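Local coordinates for NreA (Staphylococcus aureus subsp. aureus, PDB 6K2H), which probably senses nitrate through its GAF domain and passes the signal on to its partners in the Nre signalling system, at residues 24-29 and 126-131; 105-110 and 119-124. The protein carries 1 engineered substitution. All blocks are in the same frame, centred on the assembly; numbering follows the deposited sequence.

Both contacts bear on one antiparallel sheet of a GAF domain, at different depths. Interaction 2 is core: it zips strands 104-112 and 115-124 together near the centre of the chain with backbone hydrogen bonds and apolar side chains on both sheet faces. Interaction 1 lies at the surface, where the chain leaving strand 115-124 meets the turn that leads into strand 27-33; it has no backbone pairing and relies on an arginine, a carboxylate and the edge of a buried tyrosine ring. The two meet because strands 27-33 and 115-124 are sheet neighbours: F27 pairs with G123, and A29 with L121.

Interaction 1. Residues 24-29 and 126-131; sequences GYDFAA and DGRPLP
The entry to strand 27-33, from G24 to D26, runs past the irregular segment 128-131 with CA atoms some 7 to 9 Å apart, so side chains span the gap; G24, at positive phi, closes a Schellman motif at the end of helix 10-23. R128 carries the polar part of the contact. Its chain is bent at chi3 (58°), which turns the guanidinium onto the G24 carbonyl. NH2 gives G24 O a bond of 2.9 Å, close to the guanidinium plane, and NH1 adds a weak one to the same oxygen. NH2 also forms a salt bridge to D26 OD1 at 2.9 Å; that oxygen is met from above the carboxylate, whose plane stands 56° from the guanidinium. The other carboxylate oxygen, D26 OD2, takes the backbone N-H of R125. D26 N is bonded to Q124 OE1, and D26 and F27 both face G123 in a classic beta bulge.

Beside this polar group the buried Y25 ring meets the other end of 126-131. L130 CD2 comes in at the ring edge, 3.6 Å from Y25 CE1, while P131 CD lies obliquely by the phenol, 3.5 Å from Y25 OH. The Y25 ring also stacks on F122, which ties this end of the contact to the sheet. D126 OD2 lies 4.9 Å from D26 OD2, like charges not in contact. One guanidinium thus satisfies the carbonyl of G24, just past helix 10-23, and a carboxylate together, and its positive charge probably offsets that of D26.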
loop_
_atom_site.group_PDB
_atom_site.type_symbol
_atom_site.label_atom_id
_atom_site.label_comp_id
_atom_site.label_asym_id
_atom_site.label_seq_id
_atom_site.Cartn_x
_atom_site.Cartn_y
_atom_site.Cartn_z
ATOM N N GLY A 24 4.657 7.923 11.412
ATOM C CA GLY A 24 3.482 8.390 12.006
ATOM C C GLY A 24 2.192 7.798 11.497
ATOM O O GLY A 24 1.191 8.376 11.687
ATOM N N TYR A 25 2.258 6.622 10.919
ATOM C CA TYR A 25 1.093 5.968 10.278
ATOM C C TYR A 25 0.403 4.963 11.118
ATOM O O TYR A 25 1.020 4.168 11.836
ATOM C CB TYR A 25 1.464 5.421 8.890
ATOM C CG TYR A 25 1.498 6.516 7.809
ATOM C CD1 TYR A 25 0.320 6.985 7.195
ATOM C CD2 TYR A 25 2.665 7.115 7.460
ATOM C CE1 TYR A 25 0.364 7.976 6.208
ATOM C CE2 TYR A 25 2.737 8.099 6.496
ATOM C CZ TYR A 25 1.618 8.528 5.863
ATOM O OH TYR A 25 1.713 9.513 4.929
ATOM N N ASP A 26 -0.915 4.885 10.938
ATOM C CA ASP A 26 -1.668 3.887 11.616
ATOM C C ASP A 26 -1.463 2.494 10.983
ATOM O O ASP A 26 -1.714 1.482 11.616
ATOM C CB ASP A 26 -3.146 4.221 11.603
ATOM C CG ASP A 26 -3.470 5.483 12.436
ATOM O OD1 ASP A 26 -2.646 5.825 13.345
ATOM O OD2 ASP A 26 -4.504 6.140 12.149
ATOM N N PHE A 27 -1.171 2.491 9.687
ATOM C CA PHE A 27 -1.091 1.250 8.935
ATOM C C PHE A 27 -0.029 1.356 7.854
ATOM O O PHE A 27 0.190 2.443 7.233
ATOM C CB PHE A 27 -2.466 1.028 8.238
ATOM C CG PHE A 27 -2.529 -0.209 7.384
ATOM C CD1 PHE A 27 -2.556 -1.469 7.959
ATOM C CD2 PHE A 27 -2.540 -0.137 6.015
ATOM C CE1 PHE A 27 -2.598 -2.620 7.211
ATOM C CE2 PHE A 27 -2.574 -1.305 5.255
ATOM C CZ PHE A 27 -2.592 -2.543 5.852
ATOM N N ALA A 28 0.617 0.252 7.539
ATOM C CA ALA A 28 1.458 0.225 6.291
ATOM C C ALA A 28 1.399 -1.177 5.675
ATOM O O ALA A 28 1.128 -2.148 6.393
ATOM C CB ALA A 28 2.924 0.674 6.570
ATOM N N ALA A 29 1.667 -1.305 4.383
ATOM C CA ALA A 29 1.594 -2.595 3.727
ATOM C C ALA A 29 2.512 -2.595 2.542
ATOM O O ALA A 29 2.759 -1.519 1.940
ATOM C CB ALA A 29 0.183 -2.900 3.340
ATOM N N ASP A 126 -9.333 6.873 11.102
ATOM C CA ASP A 126 -10.054 7.804 12.052
ATOM C C ASP A 126 -9.899 9.250 11.655
ATOM O O ASP A 126 -10.048 10.147 12.496
ATOM C CB ASP A 126 -9.621 7.615 13.518
ATOM C CG ASP A 126 -9.767 6.166 13.980
ATOM O OD1 ASP A 126 -10.907 5.660 13.875
ATOM O OD2 ASP A 126 -8.768 5.594 14.486
ATOM N N GLY A 127 -9.573 9.481 10.367
ATOM C CA GLY A 127 -9.476 10.880 9.875
ATOM C C GLY A 127 -8.175 11.554 10.135
ATOM O O GLY A 127 -8.060 12.780 9.915
ATOM N N ARG A 128 -7.188 10.832 10.615
ATOM C CA ARG A 128 -5.864 11.416 10.851
ATOM C C ARG A 128 -5.313 11.772 9.457
ATOM O O ARG A 128 -5.263 10.954 8.542
ATOM C CB ARG A 128 -4.883 10.475 11.554
ATOM C CG ARG A 128 -5.176 10.168 13.020
ATOM C CD ARG A 128 -4.036 9.359 13.665
ATOM N NE ARG A 128 -2.769 10.124 13.541
ATOM C CZ ARG A 128 -1.565 9.661 13.216
ATOM N NH1 ARG A 128 -0.530 10.548 13.039
ATOM N NH2 ARG A 128 -1.351 8.371 13.025
ATOM N N PRO A 129 -4.879 13.010 9.278
ATOM C CA PRO A 129 -4.227 13.368 8.009
ATOM C C PRO A 129 -2.861 12.697 7.735
ATOM O O PRO A 129 -2.091 12.298 8.676
ATOM C CB PRO A 129 -4.062 14.899 8.128
ATOM C CG PRO A 129 -5.132 15.296 9.087
ATOM C CD PRO A 129 -5.119 14.196 10.129
ATOM N N LEU A 130 -2.548 12.600 6.462
ATOM C CA LEU A 130 -1.252 12.171 6.007
ATOM C C LEU A 130 -0.225 13.179 6.555
ATOM O O LEU A 130 -0.397 14.326 6.342
ATOM C CB LEU A 130 -1.193 12.212 4.498
ATOM C CG LEU A 130 -2.135 11.274 3.736
ATOM C CD1 LEU A 130 -2.031 11.546 2.249
ATOM C CD2 LEU A 130 -1.869 9.815 4.069
ATOM N N PRO A 131 0.827 12.729 7.250
ATOM C CA PRO A 131 1.767 13.759 7.702
ATOM C C PRO A 131 2.505 14.447 6.594
ATOM O O PRO A 131 2.684 15.623 6.700
ATOM C CB PRO A 131 2.720 13.002 8.639
ATOM C CG PRO A 131 1.984 11.806 9.086
ATOM C CD PRO A 131 1.155 11.438 7.820
#

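Interaction 2. Residues 105-110 and 119-124; sequences VLAVPL and VLLFGQ
V105 opens the pairing opposite G123 in a non-hydrogen-bonded pair, its CA-H directed at F122 O. V105 CB rests 3.7 Å from L121 CD1, a methyl carried diagonally across the strands: with L121 CG anti to the backbone N (chi1 168°), chi2 near 71° brings CD1 to V105. Next comes L106, hydrogen-bonded both ways to F122: L106 N gives to F122 O, and F122 N gives to L106 O at 2.8 Å in a nearly straight bond (178°). Their side chains lie side by side on the face they share with V108 and L120, and L106 CD2 comes 4.1 Å from F122 CD2, oblique to the ring. A107 pairs with L121 on the opposite face, with V105 and V119, where its CB touches both L121 CD1 and V119 CG1, 4.1 Å from each; V70 of helix 65-73 also packs on A107 and V119. The segments 105-110 and 119-124 run antiparallel at 163°, within the beta hairpin 104-112/115-124 of the GAF sheet. Its first strand goes on to pair with strand 77-79 and its second with strand 27-33, which puts the hairpin inside the five-stranded sheet. V108 repeats the two-way bonding with L120: V108 N gives to L120 O at 2.8 Å, and L120 N returns a bond to V108 O. V108 CG2 packs 3.7 Å from L120 CB, and I139 of helix 136-140 covers V108. P109 pairs with V119 without hydrogen bonds. L110 then crosses over L120, its CD2 4.0 Å from L120 CB, so that this methylene is touched by both V108 and L110 near the turn end of the hairpin.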
loop_
_atom_site.group_PDB
_atom_site.type_symbol
_atom_site.label_atom_id
_atom_site.label_comp_id
_atom_site.label_asym_id
_atom_site.label_seq_id
_atom_site.Cartn_x
_atom_site.Cartn_y
_atom_site.Cartn_z
ATOM N N VAL A 105 -4.653 7.628 2.390
ATOM C CA VAL A 105 -3.605 6.711 1.930
ATOM C C VAL A 105 -2.571 7.381 1.031
ATOM O O VAL A 105 -2.893 8.352 0.297
ATOM C CB VAL A 105 -4.130 5.428 1.195
ATOM C CG1 VAL A 105 -4.968 4.559 2.109
ATOM C CG2 VAL A 105 -4.949 5.770 0.009
ATOM N N LEU A 106 -1.354 6.878 1.113
ATOM C CA LEU A 106 -0.213 7.299 0.293
ATOM C C LEU A 106 0.355 5.965 -0.212
ATOM O O LEU A 106 0.909 5.172 0.583
ATOM C CB LEU A 106 0.839 8.028 1.132
ATOM C CG LEU A 106 2.238 8.201 0.510
ATOM C CD1 LEU A 106 2.149 8.978 -0.764
ATOM C CD2 LEU A 106 3.153 8.874 1.506
ATOM N N ALA A 107 0.265 5.717 -1.521
ATOM C CA ALA A 107 0.830 4.486 -2.075
ATOM C C ALA A 107 1.967 4.835 -3.043
ATOM O O ALA A 107 1.788 5.630 -3.950
ATOM C CB ALA A 107 -0.189 3.722 -2.767
ATOM N N VAL A 108 3.140 4.292 -2.741
ATOM C CA VAL A 108 4.340 4.638 -3.534
ATOM C C VAL A 108 4.990 3.455 -4.226
ATOM O O VAL A 108 5.041 2.362 -3.654
ATOM C CB VAL A 108 5.357 5.342 -2.651
ATOM C CG1 VAL A 108 4.801 6.620 -2.064
ATOM C CG2 VAL A 108 5.907 4.438 -1.545
ATOM N N PRO A 109 5.495 3.643 -5.459
ATOM C CA PRO A 109 6.160 2.527 -6.142
ATOM C C PRO A 109 7.481 2.213 -5.476
ATOM O O PRO A 109 8.209 3.133 -4.977
ATOM C CB PRO A 109 6.361 3.050 -7.538
ATOM C CG PRO A 109 6.441 4.512 -7.425
ATOM C CD PRO A 109 5.430 4.837 -6.325
ATOM N N LEU A 110 7.805 0.934 -5.446
ATOM C CA LEU A 110 9.123 0.476 -4.997
ATOM C C LEU A 110 9.908 0.113 -6.261
ATOM O O LEU A 110 9.412 -0.664 -7.087
ATOM C CB LEU A 110 8.999 -0.708 -4.085
ATOM C CG LEU A 110 8.324 -0.337 -2.749
ATOM C CD1 LEU A 110 8.272 -1.593 -1.928
ATOM C CD2 LEU A 110 9.114 0.704 -1.958
ATOM N N VAL A 119 4.746 -2.168 -4.150
ATOM C CA VAL A 119 4.064 -0.972 -3.704
ATOM C C VAL A 119 4.106 -0.888 -2.212
ATOM O O VAL A 119 3.743 -1.849 -1.557
ATOM C CB VAL A 119 2.613 -0.900 -4.220
ATOM C CG1 VAL A 119 1.966 0.402 -3.772
ATOM C CG2 VAL A 119 2.582 -1.038 -5.740
ATOM N N LEU A 120 4.593 0.251 -1.679
ATOM C CA LEU A 120 4.527 0.559 -0.261
ATOM C C LEU A 120 3.351 1.491 0.031
ATOM O O LEU A 120 3.248 2.621 -0.527
ATOM C CB LEU A 120 5.809 1.221 0.205
ATOM C CG LEU A 120 5.935 1.760 1.572
ATOM C CD1 LEU A 120 5.791 0.677 2.620
ATOM C CD2 LEU A 120 7.306 2.455 1.745
ATOM N N LEU A 121 2.426 0.998 0.818
ATOM C CA LEU A 121 1.183 1.730 1.162
ATOM C C LEU A 121 1.268 2.198 2.608
ATOM O O LEU A 121 1.663 1.393 3.500
ATOM C CB LEU A 121 -0.011 0.846 0.949
ATOM C CG LEU A 121 -1.285 1.431 1.564
ATOM C CD1 LEU A 121 -1.724 2.592 0.807
ATOM C CD2 LEU A 121 -2.390 0.359 1.624
ATOM N N PHE A 122 1.074 3.514 2.816
ATOM C CA PHE A 122 0.924 4.103 4.166
ATOM C C PHE A 122 -0.538 4.489 4.296
ATOM O O PHE A 122 -1.127 5.142 3.395
ATOM C CB PHE A 122 1.821 5.345 4.324
ATOM C CG PHE A 122 3.293 5.022 4.365
ATOM C CD1 PHE A 122 3.828 4.503 5.542
ATOM C CD2 PHE A 122 4.126 5.338 3.331
ATOM C CE1 PHE A 122 5.198 4.236 5.617
ATOM C CE2 PHE A 122 5.499 5.099 3.405
ATOM C CZ PHE A 122 6.026 4.548 4.560
ATOM N N GLY A 123 -1.156 4.083 5.391
ATOM C CA GLY A 123 -2.560 4.412 5.628
ATOM C C GLY A 123 -2.889 5.020 6.983
ATOM O O GLY A 123 -2.263 4.654 7.968
ATOM N N GLN A 124 -3.809 5.969 7.014
ATOM C CA GLN A 124 -4.351 6.499 8.270
ATOM C C GLN A 124 -5.746 5.994 8.506
ATOM O O GLN A 124 -6.510 5.749 7.533
ATOM C CB GLN A 124 -4.376 8.028 8.284
ATOM C CG GLN A 124 -3.000 8.670 8.098
ATOM C CD GLN A 124 -2.085 8.545 9.284
ATOM O OE1 GLN A 124 -1.944 7.473 9.886
ATOM N NE2 GLN A 124 -1.444 9.661 9.661
#